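PDB 6KFQ: rhodopsin from Rubrobacter xylanophilus, which binds retinal covalently and uses light to pump protons across the membrane, as a thermophilic member of the microbial rhodopsin family. Local coordinates for residues A[12-20]-A[206-217]. Numbering follows the deposited sequence.
Sequences GMLLGTLYF and LLAKVGFGLLLL. With RET (retinal), chain R; MPG ([(Z)-octadec-9-enyl] (2R)-2,3-bis(oxidanyl)propanoate), chain K.
The ring of Phe-20 on helix 2-23 is a knob among Val-210, Gly-213, Leu-214 and Leu-217 of helix 194-218; these first and last of the seven transmembrane helices run nearly parallel here, with an angle of 19° between them. Its CB lies 3.8 Å from Leu-217 CD1. CG and CD1 meet the same methyl, and from there the ring reaches across the neighbouring backbone: CE1 stands 4.0 Å from Leu-214 CG, CE2 approaches Gly-213 CA, and CZ lies 3.5 Å from both Gly-213 C and Leu-214 N. Val-210 O lies in the ring plane at this edge, while Gly-16 O sits above one face toward the rim. With an alanine in place of Phe-20, the hole would probably lose its filling and the Leu-217 methyl its support.

One turn away the helices come closest, Gly-16 CA to Val-210 CA 5.7 Å; Val-210 CG2 fits against Gly-12 O, and Leu-206 CD2 rests 3.7 Å from Gly-12 CA. Met-13, bent at chi2 (-64°), swings its sulfur toward Val-210 and Leu-206 and lays CE 3.7 Å from Lys-209 CD. Lys-209, in a pi-type turn, leads away to NZ, bonded covalently to retinal C15 as is typical of microbial rhodopsins. The meeting side chains are thus apolar and pack partly on bare backbone, by van der Waals contact alone, and Met-13 packs directly against the methylene chain that carries the chromophore.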
ATOM      1  N   GLY A  12      -3.507 -13.527  -7.112  1.00 30.41           N
ATOM      2  CA  GLY A  12      -2.464 -13.330  -6.116  1.00 28.42           C
ATOM      3  C   GLY A  12      -2.990 -12.728  -4.825  1.00 30.15           C
ATOM      4  O   GLY A  12      -2.646 -13.177  -3.728  1.00 32.56           O
ATOM      5  N   MET A  13      -3.814 -11.685  -4.939  1.00 30.29           N
ATOM      6  CA  MET A  13      -4.381 -11.065  -3.743  1.00 29.04           C
ATOM      7  C   MET A  13      -5.380 -11.995  -3.074  1.00 30.73           C
ATOM      8  O   MET A  13      -5.466 -12.047  -1.841  1.00 36.03           O
ATOM      9  CB  MET A  13      -5.060  -9.746  -4.100  1.00 28.28           C
ATOM     10  CG  MET A  13      -4.127  -8.689  -4.652  1.00 26.78           C
ATOM     11  SD  MET A  13      -2.915  -8.207  -3.411  1.00 29.25           S
ATOM     12  CE  MET A  13      -2.075  -6.892  -4.299  1.00 28.68           C
ATOM     13  N   LEU A  14      -6.150 -12.732  -3.875  1.00 32.39           N
ATOM     14  CA  LEU A  14      -7.098 -13.681  -3.312  1.00 33.01           C
ATOM     15  C   LEU A  14      -6.372 -14.750  -2.513  1.00 34.03           C
ATOM     16  O   LEU A  14      -6.724 -15.025  -1.363  1.00 37.18           O
ATOM     17  CB  LEU A  14      -7.937 -14.309  -4.431  1.00 33.44           C
ATOM     18  CG  LEU A  14      -8.902 -15.396  -3.965  1.00 40.18           C
ATOM     19  CD1 LEU A  14      -9.770 -14.868  -2.839  1.00 43.89           C
ATOM     20  CD2 LEU A  14      -9.755 -15.868  -5.132  1.00 42.06           C
ATOM     21  N   LEU A  15      -5.345 -15.361  -3.109  1.00 37.87           N
ATOM     22  CA  LEU A  15      -4.606 -16.403  -2.405  1.00 39.91           C
ATOM     23  C   LEU A  15      -3.941 -15.853  -1.153  1.00 40.59           C
ATOM     24  O   LEU A  15      -3.916 -16.515  -0.108  1.00 39.96           O
ATOM     25  CB  LEU A  15      -3.560 -17.025  -3.325  1.00 39.94           C
ATOM     26  CG  LEU A  15      -4.063 -17.868  -4.497  1.00 39.05           C
ATOM     27  CD1 LEU A  15      -2.874 -18.418  -5.258  1.00 42.06           C
ATOM     28  CD2 LEU A  15      -4.957 -19.006  -4.003  1.00 38.85           C
ATOM     29  N   GLY A  16      -3.388 -14.649  -1.242  1.00 33.34           N
ATOM     30  CA  GLY A  16      -2.834 -14.023  -0.052  1.00 33.53           C
ATOM     31  C   GLY A  16      -3.875 -13.808   1.028  1.00 36.05           C
ATOM     32  O   GLY A  16      -3.623 -14.070   2.208  1.00 38.59           O
ATOM     33  N   THR A  17      -5.064 -13.335   0.641  1.00 34.73           N
ATOM     34  CA  THR A  17      -6.118 -13.104   1.630  1.00 39.27           C
ATOM     35  C   THR A  17      -6.521 -14.404   2.317  1.00 40.61           C
ATOM     36  O   THR A  17      -6.688 -14.448   3.542  1.00 40.71           O
ATOM     37  CB  THR A  17      -7.339 -12.467   0.965  1.00 40.28           C
ATOM     38  OG1 THR A  17      -6.949 -11.280   0.269  1.00 38.26           O
ATOM     39  CG2 THR A  17      -8.387 -12.106   2.012  1.00 41.78           C
ATOM     40  N   LEU A  18      -6.691 -15.472   1.537  1.00 39.33           N
ATOM     41  CA  LEU A  18      -7.069 -16.757   2.111  1.00 42.11           C
ATOM     42  C   LEU A  18      -5.985 -17.284   3.038  1.00 42.43           C
ATOM     43  O   LEU A  18      -6.284 -17.799   4.123  1.00 45.46           O
ATOM     44  CB  LEU A  18      -7.357 -17.763   0.992  1.00 44.04           C
ATOM     45  CG  LEU A  18      -8.465 -17.381   0.009  1.00 45.66           C
ATOM     46  CD1 LEU A  18      -8.720 -18.504  -0.986  1.00 47.45           C
ATOM     47  CD2 LEU A  18      -9.738 -17.010   0.759  1.00 47.57           C
ATOM     48  N   TYR A  19      -4.719 -17.170   2.630  1.00 39.94           N
ATOM     49  CA  TYR A  19      -3.634 -17.643   3.484  1.00 40.89           C
ATOM     50  C   TYR A  19      -3.547 -16.833   4.770  1.00 42.92           C
ATOM     51  O   TYR A  19      -3.346 -17.397   5.851  1.00 43.42           O
ATOM     52  CB  TYR A  19      -2.302 -17.589   2.740  1.00 39.60           C
ATOM     53  CG  TYR A  19      -1.167 -18.219   3.514  1.00 44.04           C
ATOM     54  CD1 TYR A  19       0.010 -17.528   3.751  1.00 47.24           C
ATOM     55  CD2 TYR A  19      -1.286 -19.515   4.025  1.00 47.77           C
ATOM     56  CE1 TYR A  19       1.047 -18.106   4.459  1.00 50.80           C
ATOM     57  CE2 TYR A  19      -0.253 -20.098   4.736  1.00 47.76           C
ATOM     58  CZ  TYR A  19       0.913 -19.394   4.945  1.00 51.97           C
ATOM     59  OH  TYR A  19       1.950 -19.960   5.661  1.00 53.72           O
ATOM     60  N   PHE A  20      -3.683 -15.506   4.677  1.00 42.53           N
ATOM     61  CA  PHE A  20      -3.626 -14.693   5.889  1.00 42.94           C
ATOM     62  C   PHE A  20      -4.809 -14.989   6.800  1.00 44.08           C
ATOM     63  O   PHE A  20      -4.663 -15.008   8.026  1.00 47.12           O
ATOM     64  CB  PHE A  20      -3.582 -13.203   5.541  1.00 38.60           C
ATOM     65  CG  PHE A  20      -2.377 -12.797   4.749  1.00 36.97           C
ATOM     66  CD1 PHE A  20      -1.262 -13.610   4.681  1.00 37.33           C
ATOM     67  CD2 PHE A  20      -2.359 -11.575   4.079  1.00 38.25           C
ATOM     68  CE1 PHE A  20      -0.161 -13.236   3.937  1.00 42.99           C
ATOM     69  CE2 PHE A  20      -1.257 -11.191   3.340  1.00 38.47           C
ATOM     70  CZ  PHE A  20      -0.156 -12.022   3.269  1.00 40.06           C
ATOM     71  N   LEU A 206       1.620  -6.850  -5.444  1.00 25.46           N
ATOM     72  CA  LEU A 206       1.752  -8.159  -4.813  1.00 25.00           C
ATOM     73  C   LEU A 206       2.889  -8.169  -3.800  1.00 25.08           C
ATOM     74  O   LEU A 206       2.754  -8.737  -2.710  1.00 23.86           O
ATOM     75  CB  LEU A 206       1.957  -9.232  -5.882  1.00 20.45           C
ATOM     76  CG  LEU A 206       0.692  -9.556  -6.674  1.00 23.50           C
ATOM     77  CD1 LEU A 206       1.029 -10.390  -7.888  1.00 27.62           C
ATOM     78  CD2 LEU A 206      -0.313 -10.292  -5.792  1.00 24.62           C
ATOM     79  N   LEU A 207       4.008  -7.522  -4.129  1.00 23.74           N
ATOM     80  CA  LEU A 207       5.117  -7.444  -3.185  1.00 21.35           C
ATOM     81  C   LEU A 207       4.756  -6.576  -1.984  1.00 24.32           C
ATOM     82  O   LEU A 207       4.997  -6.953  -0.832  1.00 27.03           O
ATOM     83  CB  LEU A 207       6.358  -6.895  -3.889  1.00 21.13           C
ATOM     84  CG  LEU A 207       6.923  -7.768  -5.019  1.00 23.82           C
ATOM     85  CD1 LEU A 207       8.114  -7.051  -5.663  1.00 26.84           C
ATOM     86  CD2 LEU A 207       7.331  -9.160  -4.492  1.00 31.19           C
ATOM     87  N   ALA A 208       4.177  -5.401  -2.239  1.00 22.56           N
ATOM     88  CA  ALA A 208       3.886  -4.445  -1.175  1.00 19.04           C
ATOM     89  C   ALA A 208       2.748  -4.884  -0.264  1.00 22.26           C
ATOM     90  O   ALA A 208       2.603  -4.310   0.828  1.00 21.31           O
ATOM     91  CB  ALA A 208       3.566  -3.072  -1.790  1.00 21.49           C
ATOM     92  N   LYS A 209       1.958  -5.891  -0.667  1.00 24.40           N
ATOM     93  CA  LYS A 209       0.826  -6.366   0.125  1.00 23.32           C
ATOM     94  C   LYS A 209       0.980  -7.826   0.518  1.00 25.72           C
ATOM     95  O   LYS A 209       0.946  -8.139   1.712  1.00 24.96           O
ATOM     96  CB  LYS A 209      -0.497  -6.158  -0.632  1.00 22.87           C
ATOM     97  CG  LYS A 209      -0.874  -4.674  -0.840  1.00 21.40           C
ATOM     98  CD  LYS A 209      -2.235  -4.490  -1.511  1.00 24.29           C
ATOM     99  CE  LYS A 209      -2.641  -3.011  -1.537  1.00 30.10           C
ATOM    100  NZ  LYS A 209      -2.000  -2.262  -2.653  1.00 28.46           N
ATOM    101  N   VAL A 210       1.132  -8.734  -0.447  1.00 25.41           N
ATOM    102  CA  VAL A 210       1.295 -10.141  -0.097  1.00 27.34           C
ATOM    103  C   VAL A 210       2.696 -10.406   0.428  1.00 28.27           C
ATOM    104  O   VAL A 210       2.866 -11.127   1.411  1.00 27.54           O
ATOM    105  CB  VAL A 210       0.965 -11.037  -1.304  1.00 26.84           C
ATOM    106  CG1 VAL A 210       1.249 -12.513  -0.954  1.00 32.40           C
ATOM    107  CG2 VAL A 210      -0.488 -10.864  -1.697  1.00 25.51           C
ATOM    108  N   GLY A 211       3.719  -9.829  -0.207  1.00 28.32           N
ATOM    109  CA  GLY A 211       5.068  -9.986   0.315  1.00 27.40           C
ATOM    110  C   GLY A 211       5.212  -9.374   1.695  1.00 29.49           C
ATOM    111  O   GLY A 211       5.696 -10.017   2.629  1.00 31.92           O
ATOM    112  N   PHE A 212       4.799  -8.110   1.830  1.00 22.95           N
ATOM    113  CA  PHE A 212       4.711  -7.452   3.130  1.00 25.72           C
ATOM    114  C   PHE A 212       3.982  -8.324   4.146  1.00 29.31           C
ATOM    115  O   PHE A 212       4.514  -8.625   5.221  1.00 29.66           O
ATOM    116  CB  PHE A 212       4.015  -6.094   2.923  1.00 25.52           C
ATOM    117  CG  PHE A 212       3.881  -5.228   4.156  1.00 23.12           C
ATOM    118  CD1 PHE A 212       2.865  -5.455   5.069  1.00 24.62           C
ATOM    119  CD2 PHE A 212       4.698  -4.114   4.330  1.00 21.55           C
ATOM    120  CE1 PHE A 212       2.709  -4.631   6.177  1.00 26.04           C
ATOM    121  CE2 PHE A 212       4.533  -3.268   5.430  1.00 22.14           C
ATOM    122  CZ  PHE A 212       3.549  -3.534   6.351  1.00 24.75           C
ATOM    123  N   GLY A 213       2.770  -8.778   3.806  1.00 28.05           N
ATOM    124  CA  GLY A 213       1.964  -9.494   4.777  1.00 28.85           C
ATOM    125  C   GLY A 213       2.538 -10.844   5.157  1.00 34.08           C
ATOM    126  O   GLY A 213       2.432 -11.261   6.313  1.00 38.27           O
ATOM    127  N   LEU A 214       3.148 -11.542   4.198  1.00 34.39           N
ATOM    128  CA  LEU A 214       3.819 -12.802   4.512  1.00 36.84           C
ATOM    129  C   LEU A 214       4.937 -12.589   5.522  1.00 36.98           C
ATOM    130  O   LEU A 214       5.063 -13.346   6.492  1.00 40.65           O
ATOM    131  CB  LEU A 214       4.375 -13.426   3.239  1.00 33.84           C
ATOM    132  CG  LEU A 214       3.407 -14.265   2.416  1.00 37.63           C
ATOM    133  CD1 LEU A 214       4.005 -14.587   1.053  1.00 37.68           C
ATOM    134  CD2 LEU A 214       3.075 -15.551   3.179  1.00 40.36           C
ATOM    135  N   LEU A 215       5.764 -11.564   5.302  1.00 33.19           N
ATOM    136  CA  LEU A 215       6.851 -11.262   6.225  1.00 38.65           C
ATOM    137  C   LEU A 215       6.324 -10.862   7.597  1.00 36.90           C
ATOM    138  O   LEU A 215       6.851 -11.307   8.623  1.00 38.12           O
ATOM    139  CB  LEU A 215       7.730 -10.157   5.644  1.00 35.33           C
ATOM    140  CG  LEU A 215       8.511 -10.546   4.392  1.00 36.83           C
ATOM    141  CD1 LEU A 215       9.212  -9.336   3.795  1.00 37.10           C
ATOM    142  CD2 LEU A 215       9.501 -11.669   4.701  1.00 40.01           C
ATOM    143  N   LEU A 216       5.278 -10.034   7.636  1.00 33.64           N
ATOM    144  CA  LEU A 216       4.715  -9.598   8.911  1.00 34.75           C
ATOM    145  C   LEU A 216       4.123 -10.774   9.685  1.00 40.71           C
ATOM    146  O   LEU A 216       4.493 -11.037  10.838  1.00 41.44           O
ATOM    147  CB  LEU A 216       3.646  -8.527   8.668  1.00 32.97           C
ATOM    148  CG  LEU A 216       2.911  -8.084   9.938  1.00 39.54           C
ATOM    149  CD1 LEU A 216       3.891  -7.522  10.948  1.00 39.56           C
ATOM    150  CD2 LEU A 216       1.824  -7.065   9.609  1.00 40.67           C
ATOM    151  N   LEU A 217       3.191 -11.490   9.060  1.00 39.64           N
ATOM    152  CA  LEU A 217       2.414 -12.498   9.774  1.00 41.67           C
ATOM    153  C   LEU A 217       3.201 -13.772  10.046  1.00 43.43           C
ATOM    154  O   LEU A 217       2.773 -14.574  10.881  1.00 44.67           O
ATOM    155  CB  LEU A 217       1.139 -12.822   8.994  1.00 41.60           C
ATOM    156  CG  LEU A 217       0.252 -11.596   8.764  1.00 41.87           C
ATOM    157  CD1 LEU A 217      -1.090 -11.990   8.160  1.00 42.22           C
ATOM    158  CD2 LEU A 217       0.057 -10.822  10.059  1.00 43.28           C
TER
HETATM  159  C1  RET R 317       0.975   8.217  -7.176  1.00 23.15           C
HETATM  160  C2  RET R 317       0.998   9.315  -8.249  1.00 24.51           C
HETATM  161  C3  RET R 317       1.294  10.707  -7.733  1.00 25.96           C
HETATM  162  C4  RET R 317       2.600  10.742  -6.963  1.00 25.04           C
HETATM  163  C5  RET R 317       2.804   9.559  -6.044  1.00 26.76           C
HETATM  164  C6  RET R 317       2.024   8.463  -6.073  1.00 23.58           C
HETATM  165  C7  RET R 317       2.295   7.365  -5.155  1.00 24.66           C
HETATM  166  C8  RET R 317       1.591   6.229  -4.900  1.00 24.79           C
HETATM  167  C9  RET R 317       1.892   5.150  -3.986  1.00 21.35           C
HETATM  168  C10 RET R 317       1.145   4.032  -4.044  1.00 19.98           C
HETATM  169  C11 RET R 317       1.264   2.852  -3.236  1.00 20.84           C
HETATM  170  C12 RET R 317       0.420   1.838  -3.393  1.00 21.47           C
HETATM  171  C13 RET R 317       0.397   0.599  -2.651  1.00 20.90           C
HETATM  172  C14 RET R 317      -0.616  -0.272  -2.874  1.00 20.73           C
HETATM  173  C15 RET R 317      -0.849  -1.531  -2.226  1.00 21.73           C
HETATM  174  C16 RET R 317      -0.440   8.185  -6.582  1.00 19.94           C
HETATM  175  C17 RET R 317       1.225   6.904  -7.941  1.00 21.62           C
HETATM  176  C18 RET R 317       3.841   9.827  -4.986  1.00 25.32           C
HETATM  177  C19 RET R 317       3.040   5.313  -3.032  1.00 19.24           C
HETATM  178  C20 RET R 317       1.483   0.359  -1.640  1.00 17.52           C
HETATM  179  C15 MPG K 310       8.339 -11.544   0.589  1.00 55.82           C
HETATM  180  C16 MPG K 310       9.362 -10.981  -0.365  1.00 54.18           C
HETATM  181  C17 MPG K 310       9.205  -9.518  -0.671  1.00 51.73           C
HETATM  182  C18 MPG K 310      10.219  -9.006  -1.667  1.00 52.08           C